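Local coordinates for signal transduction histidine-protein kinase/phosphatase MprB (Mycobacterium hassiacum, PDB 6BLK) that probably uses ATP to phosphorylate itself on a histidine in two-component signalling, the piece here being its ATP-binding kinase domain, at residues E7-M11 against T12-D16; A120-K123 against Q124-K128. All blocks are in the same frame, centred on the assembly; numbering follows the deposited sequence.

Both contacts are local ones in the ATP-binding domain of the kinase, a layer of helices on a mixed sheet. Contact 1 is the passage from strand 7-10 into helix 11-25, where an aspartate caps the new helix; contact 2 is a run of turns in helix 118-128, further along the chain. Their centres lie about 17 Å apart and their nearest atoms about 9 Å, so they do not touch, but each packs side chains against helix 44-60. Contact 1 is away from the nucleotide. Contact 2 follows the ATP-binding residues Gly118 and Leu119, with the side chain of Ala120 about 6 Å from ATP and that of Val122 about 8 Å from the magnesium ion.

Contact 1 (E7-M11 against T12-D16)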
ATOM      1  N   GLU A   7       2.401 -12.101  16.596  1.00 18.09           N
ATOM      2  CA  GLU A   7       1.561 -11.524  17.634  1.00 23.45           C
ATOM      3  C   GLU A   7       0.331 -10.864  17.023  1.00 23.67           C
ATOM      4  O   GLU A   7       0.326 -10.529  15.836  1.00 17.56           O
ATOM      5  CB  GLU A   7       2.330 -10.473  18.452  1.00 29.42           C
ATOM      6  CG  GLU A   7       3.600 -11.001  19.143  1.00 39.83           C
ATOM      7  CD  GLU A   7       3.315 -11.981  20.284  1.00 33.54           C
ATOM      8  OE1 GLU A   7       2.158 -12.044  20.755  1.00 40.53           O
ATOM      9  OE2 GLU A   7       4.255 -12.688  20.713  1.00 38.88           O
ATOM     10  N   PRO A   8      -0.725 -10.660  17.807  1.00 20.22           N
ATOM     11  CA  PRO A   8      -1.901  -9.943  17.283  1.00 22.74           C
ATOM     12  C   PRO A   8      -1.551  -8.508  16.930  1.00 17.97           C
ATOM     13  O   PRO A   8      -0.905  -7.802  17.710  1.00 22.90           O
ATOM     14  CB  PRO A   8      -2.916 -10.017  18.434  1.00 24.90           C
ATOM     15  CG  PRO A   8      -2.445 -11.092  19.306  1.00 32.05           C
ATOM     16  CD  PRO A   8      -0.967 -11.185  19.164  1.00 27.12           C
ATOM     17  N   VAL A   9      -1.954  -8.096  15.721  1.00 14.88           N
ATOM     18  CA  VAL A   9      -1.660  -6.771  15.158  1.00 16.86           C
ATOM     19  C   VAL A   9      -2.976  -6.081  14.790  1.00 13.54           C
ATOM     20  O   VAL A   9      -3.738  -6.587  13.955  1.00 15.28           O
ATOM     21  CB  VAL A   9      -0.741  -6.854  13.927  1.00 17.03           C
ATOM     22  CG1 VAL A   9      -0.509  -5.491  13.364  1.00 19.41           C
ATOM     23  CG2 VAL A   9       0.602  -7.478  14.277  1.00 21.68           C
ATOM     24  N   ASP A  10      -3.226  -4.912  15.385  1.00 15.98           N
ATOM     25  CA  ASP A  10      -4.401  -4.087  15.071  1.00 17.59           C
ATOM     26  C   ASP A  10      -4.115  -3.251  13.822  1.00 14.35           C
ATOM     27  O   ASP A  10      -3.300  -2.340  13.851  1.00 18.41           O
ATOM     28  CB  ASP A  10      -4.697  -3.217  16.295  1.00 17.43           C
ATOM     29  CG  ASP A  10      -5.864  -2.302  16.126  1.00 27.05           C
ATOM     30  OD1 ASP A  10      -6.304  -2.056  14.996  1.00 22.96           O
ATOM     31  OD2 ASP A  10      -6.326  -1.786  17.169  1.00 31.79           O
ATOM     32  N   MET A  11      -4.769  -3.568  12.703  1.00 13.60           N
ATOM     33  CA  MET A  11      -4.422  -2.908  11.462  1.00 13.95           C
ATOM     34  C   MET A  11      -4.872  -1.454  11.450  1.00 13.39           C
ATOM     35  O   MET A  11      -4.298  -0.657  10.705  1.00 15.81           O
ATOM     36  CB  MET A  11      -5.018  -3.639  10.253  1.00 13.00           C
ATOM     37  CG  MET A  11      -4.341  -4.962   9.914  1.00 16.89           C
ATOM     38  SD  MET A  11      -2.558  -4.788   9.547  1.00 17.22           S
ATOM     39  CE  MET A  11      -2.522  -3.700   8.159  1.00 20.95           C
ATOM     40  N   THR A  12      -5.857  -1.099  12.280  1.00 14.11           N
ATOM     41  CA  THR A  12      -6.243   0.303  12.385  1.00 17.18           C
ATOM     42  C   THR A  12      -5.093   1.120  12.946  1.00 17.20           C
ATOM     43  O   THR A  12      -4.813   2.221  12.466  1.00 21.15           O
ATOM     44  CB  THR A  12      -7.485   0.453  13.248  1.00 18.51           C
ATOM     45  OG1 THR A  12      -8.553  -0.334  12.710  1.00 19.43           O
ATOM     46  CG2 THR A  12      -7.895   1.915  13.323  1.00 23.14           C
ATOM     47  N   GLU A  13      -4.396   0.589  13.947  1.00 16.09           N
ATOM     48  CA  GLU A  13      -3.279   1.338  14.504  1.00 20.38           C
ATOM     49  C   GLU A  13      -2.105   1.374  13.535  1.00 17.13           C
ATOM     50  O   GLU A  13      -1.445   2.409  13.402  1.00 22.72           O
ATOM     51  CB  GLU A  13      -2.869   0.748  15.851  1.00 21.50           C
ATOM     52  CG  GLU A  13      -3.955   0.746  16.926  1.00 36.27           C
ATOM     53  CD  GLU A  13      -3.756   1.834  17.962  1.00 65.35           C
ATOM     54  OE1 GLU A  13      -3.080   2.842  17.650  1.00 61.36           O
ATOM     55  OE2 GLU A  13      -4.265   1.673  19.095  1.00 72.96           O
ATOM     56  N   VAL A  14      -1.832   0.261  12.844  1.00 18.03           N
ATOM     57  CA  VAL A  14      -0.747   0.221  11.876  1.00 18.11           C
ATOM     58  C   VAL A  14      -0.955   1.279  10.806  1.00 18.05           C
ATOM     59  O   VAL A  14      -0.042   2.046  10.474  1.00 19.72           O
ATOM     60  CB  VAL A  14      -0.637  -1.186  11.266  1.00 22.47           C
ATOM     61  CG1 VAL A  14       0.279  -1.186  10.072  1.00 18.92           C
ATOM     62  CG2 VAL A  14      -0.141  -2.142  12.321  1.00 21.13           C
ATOM     63  N   ILE A  15      -2.163   1.343  10.257  1.00 16.83           N
ATOM     64  CA  ILE A  15      -2.440   2.308   9.199  1.00 16.30           C
ATOM     65  C   ILE A  15      -2.388   3.726   9.743  1.00 16.36           C
ATOM     66  O   ILE A  15      -1.843   4.619   9.091  1.00 17.36           O
ATOM     67  CB  ILE A  15      -3.786   1.984   8.540  1.00 16.92           C
ATOM     68  CG1 ILE A  15      -3.701   0.608   7.878  1.00 14.85           C
ATOM     69  CG2 ILE A  15      -4.150   3.070   7.561  1.00 19.68           C
ATOM     70  CD1 ILE A  15      -5.036   0.032   7.485  1.00 16.13           C
ATOM     71  N   ASP A  16      -2.921   3.955  10.948  1.00 16.48           N
ATOM     72  CA  ASP A  16      -2.907   5.309  11.517  1.00 21.19           C
ATOM     73  C   ASP A  16      -1.479   5.797  11.747  1.00 26.02           C
ATOM     74  O   ASP A  16      -1.168   6.967  11.480  1.00 22.30           O
ATOM     75  CB  ASP A  16      -3.692   5.342  12.826  1.00 27.35           C
ATOM     76  CG  ASP A  16      -3.687   6.725  13.484  1.00 49.97           C
ATOM     77  OD1 ASP A  16      -3.271   7.707  12.829  1.00 72.50           O
ATOM     78  OD2 ASP A  16      -4.092   6.831  14.662  1.00 58.21           O
TER
HETATM   79  O   HOH W   1      -9.086  -2.010  14.843  1.00 22.94           O
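Asp10 is the N-cap of helix 11-25, its side chain accepting from the amides of Thr12 and Glu13. With CG anti to the backbone N (chi1 179°), the carboxylate reaches the start of the helix, where OD1 takes weak bonds from Thr12 N at 2.9 Å and Glu13 N at 3.4 Å. A water bridges the same OD1 to Thr12 OG1, 2.8 Å from each, so one oxygen has three polar partners. The backbone completes the turn: Val14 N bonds to Asp10 O at 3.2 Å, and Ile15 N bonds to Met11 O with an N-H...O angle of 165°.

The apolar contacts lie on the buried side. Val9 CG1 meets Val14 CG2 at 3.5 Å, joining the end of strand 7-10 to the first turns of helix 11-25. Met11, its chain bent at both chi2 and chi3, brings CE to 4.2 Å from Val14 CG1. Outside the two segments, Val9 and Met11 also touch Leu47 of helix 44-60, while Ile15 packs on Val70 and Leu72 of strand 67-76.

Like charges also come close: Asp10 OD2 and Glu13 OE2 are 4.5 Å apart, their carboxylate planes nearly perpendicular, and Glu13 CG lies over the face of the Asp10 carboxylate, 3.5 Å from OD2. The two amides turned toward OD1, together with the positive end of the helix dipole, would be expected to offset this repulsion and stabilise Asp10 as an anion.

Contact 2 (A120-K123 against Q124-K128); sequences AIVK and QVVLK
Lys123 leaves the helix with CG anti to its backbone N (chi1 179°) and stays extended until the bend at chi4. Leu127, one turn on, sets CD1 against the side of this chain, 3.9 Å from both CG and CE of Lys123. In Val126, CG2 stands beside the backbone N, which brings it to 3.2 Å from Val122 O; in the same way Val125 CG2 lies 3.4 Å from Ile121 O. The methyl pairs are looser and secondary, Val126 CG2 with Val122 CG1 at 4.2 Å and Val125 CG2 with Ile121 CG2 at 4.4 Å.

These i to i+4 pairs run along helix 118-128 of the ATPase fold shared by histidine kinases, gyrase B and HSP90, just after the ATP-binding residues Gly118 and Leu119. Ile121 packs on Arg49 and Asn53 of helix 44-60, and Val125 on Ala50, whereas Lys123 and Leu127 lie on the exposed side.

Four successive alpha-helical bonds hold the backbone. Val125 N reaches Ile121 O at 3.0 Å with an N-H...O angle of 171°, and Leu127 N reaches Lys123 O at 2.9 Å. Gln124 N bonds to Ala120 O at 3.1 Å.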
ATOM      1  N   ALA A 120       9.498  -4.190  -3.341  1.00  7.51           N
ATOM      2  CA  ALA A 120      10.034  -5.525  -3.036  1.00 10.70           C
ATOM      3  C   ALA A 120       9.891  -5.870  -1.552  1.00 10.13           C
ATOM      4  O   ALA A 120       9.589  -7.019  -1.197  1.00 10.69           O
ATOM      5  CB  ALA A 120      11.497  -5.607  -3.470  1.00 12.66           C
ATOM      6  N   ILE A 121      10.129  -4.904  -0.667  1.00 12.51           N
ATOM      7  CA  ILE A 121       9.931  -5.109   0.766  1.00 11.63           C
ATOM      8  C   ILE A 121       8.464  -5.384   1.062  1.00 10.66           C
ATOM      9  O   ILE A 121       8.137  -6.247   1.872  1.00 11.89           O
ATOM     10  CB  ILE A 121      10.447  -3.891   1.547  1.00 12.01           C
ATOM     11  CG1 ILE A 121      11.970  -3.805   1.408  1.00 22.53           C
ATOM     12  CG2 ILE A 121      10.010  -3.892   3.006  1.00 19.34           C
ATOM     13  CD1 ILE A 121      12.739  -4.994   1.940  1.00 30.74           C
ATOM     14  N   VAL A 122       7.564  -4.640   0.431  1.00  9.99           N
ATOM     15  CA  VAL A 122       6.131  -4.842   0.624  1.00 12.64           C
ATOM     16  C   VAL A 122       5.748  -6.285   0.291  1.00 14.77           C
ATOM     17  O   VAL A 122       5.023  -6.934   1.047  1.00 11.33           O
ATOM     18  CB  VAL A 122       5.315  -3.848  -0.227  1.00 16.30           C
ATOM     19  CG1 VAL A 122       3.856  -4.182  -0.186  1.00 13.04           C
ATOM     20  CG2 VAL A 122       5.531  -2.455   0.260  1.00 11.12           C
ATOM     21  N   LYS A 123       6.142  -6.763  -0.898  1.00 11.97           N
ATOM     22  CA  LYS A 123       5.850  -8.133  -1.312  1.00 11.80           C
ATOM     23  C   LYS A 123       6.379  -9.144  -0.298  1.00 11.24           C
ATOM     24  O   LYS A 123       5.659 -10.082   0.085  1.00 11.45           O
ATOM     25  CB  LYS A 123       6.426  -8.405  -2.700  1.00 13.62           C
ATOM     26  CG  LYS A 123       6.170  -9.800  -3.178  1.00 12.88           C
ATOM     27  CD  LYS A 123       6.665 -10.019  -4.565  1.00 18.70           C
ATOM     28  CE  LYS A 123       6.524 -11.471  -5.012  1.00 19.10           C
ATOM     29  NZ  LYS A 123       5.360 -11.657  -5.898  1.00 44.34           N
ATOM     30  N   GLN A 124       7.596  -8.944   0.209  1.00 10.44           N
ATOM     31  CA  GLN A 124       8.154  -9.891   1.182  1.00 13.76           C
ATOM     32  C   GLN A 124       7.298  -9.939   2.455  1.00 11.56           C
ATOM     33  O   GLN A 124       6.916 -11.022   2.947  1.00 12.60           O
ATOM     34  CB  GLN A 124       9.595  -9.487   1.507  1.00 17.34           C
ATOM     35  CG  GLN A 124      10.299 -10.500   2.444  1.00 14.31           C
ATOM     36  CD  GLN A 124      11.821 -10.417   2.379  1.00 43.17           C
ATOM     37  OE1 GLN A 124      12.392  -9.866   1.430  1.00 42.78           O
ATOM     38  NE2 GLN A 124      12.485 -10.964   3.391  1.00 56.34           N
ATOM     39  N   VAL A 125       6.969  -8.768   2.993  1.00 11.15           N
ATOM     40  CA  VAL A 125       6.169  -8.693   4.214  1.00 12.54           C
ATOM     41  C   VAL A 125       4.805  -9.319   3.996  1.00  8.60           C
ATOM     42  O   VAL A 125       4.325 -10.133   4.811  1.00  9.97           O
ATOM     43  CB  VAL A 125       6.045  -7.237   4.673  1.00 12.92           C
ATOM     44  CG1 VAL A 125       5.047  -7.122   5.770  1.00 13.67           C
ATOM     45  CG2 VAL A 125       7.371  -6.705   5.148  1.00 12.02           C
ATOM     46  N   VAL A 126       4.169  -8.998   2.874  1.00  9.47           N
ATOM     47  CA  VAL A 126       2.827  -9.509   2.634  1.00 12.57           C
ATOM     48  C   VAL A 126       2.869 -11.017   2.485  1.00 11.66           C
ATOM     49  O   VAL A 126       2.052 -11.729   3.085  1.00 11.83           O
ATOM     50  CB  VAL A 126       2.193  -8.816   1.419  1.00 11.43           C
ATOM     51  CG1 VAL A 126       0.924  -9.496   1.025  1.00 10.65           C
ATOM     52  CG2 VAL A 126       1.946  -7.399   1.755  1.00 13.26           C
ATOM     53  N   LEU A 127       3.839 -11.547   1.736  1.00 11.28           N
ATOM     54  CA  LEU A 127       3.938 -13.008   1.628  1.00 14.13           C
ATOM     55  C   LEU A 127       4.261 -13.656   2.971  1.00 12.38           C
ATOM     56  O   LEU A 127       3.764 -14.757   3.264  1.00 11.96           O
ATOM     57  CB  LEU A 127       4.969 -13.400   0.574  1.00 11.82           C
ATOM     58  CG  LEU A 127       4.609 -13.031  -0.860  1.00 16.14           C
ATOM     59  CD1 LEU A 127       5.739 -13.450  -1.791  1.00 18.87           C
ATOM     60  CD2 LEU A 127       3.338 -13.655  -1.318  1.00 18.33           C
ATOM     61  N   LYS A 128       5.136 -13.050   3.770  1.00 11.76           N
ATOM     62  CA  LYS A 128       5.469 -13.648   5.056  1.00 13.49           C
ATOM     63  C   LYS A 128       4.253 -13.731   5.976  1.00 14.76           C
ATOM     64  O   LYS A 128       4.207 -14.613   6.841  1.00 18.83           O
ATOM     65  CB  LYS A 128       6.619 -12.886   5.706  1.00 19.62           C
ATOM     66  CG  LYS A 128       6.243 -11.824   6.710  1.00 45.96           C
ATOM     67  CD  LYS A 128       7.472 -11.010   7.165  1.00 50.30           C
ATOM     68  CE  LYS A 128       7.054  -9.811   8.020  1.00 32.51           C
ATOM     69  NZ  LYS A 128       8.159  -8.977   8.533  1.00 34.26           N
TER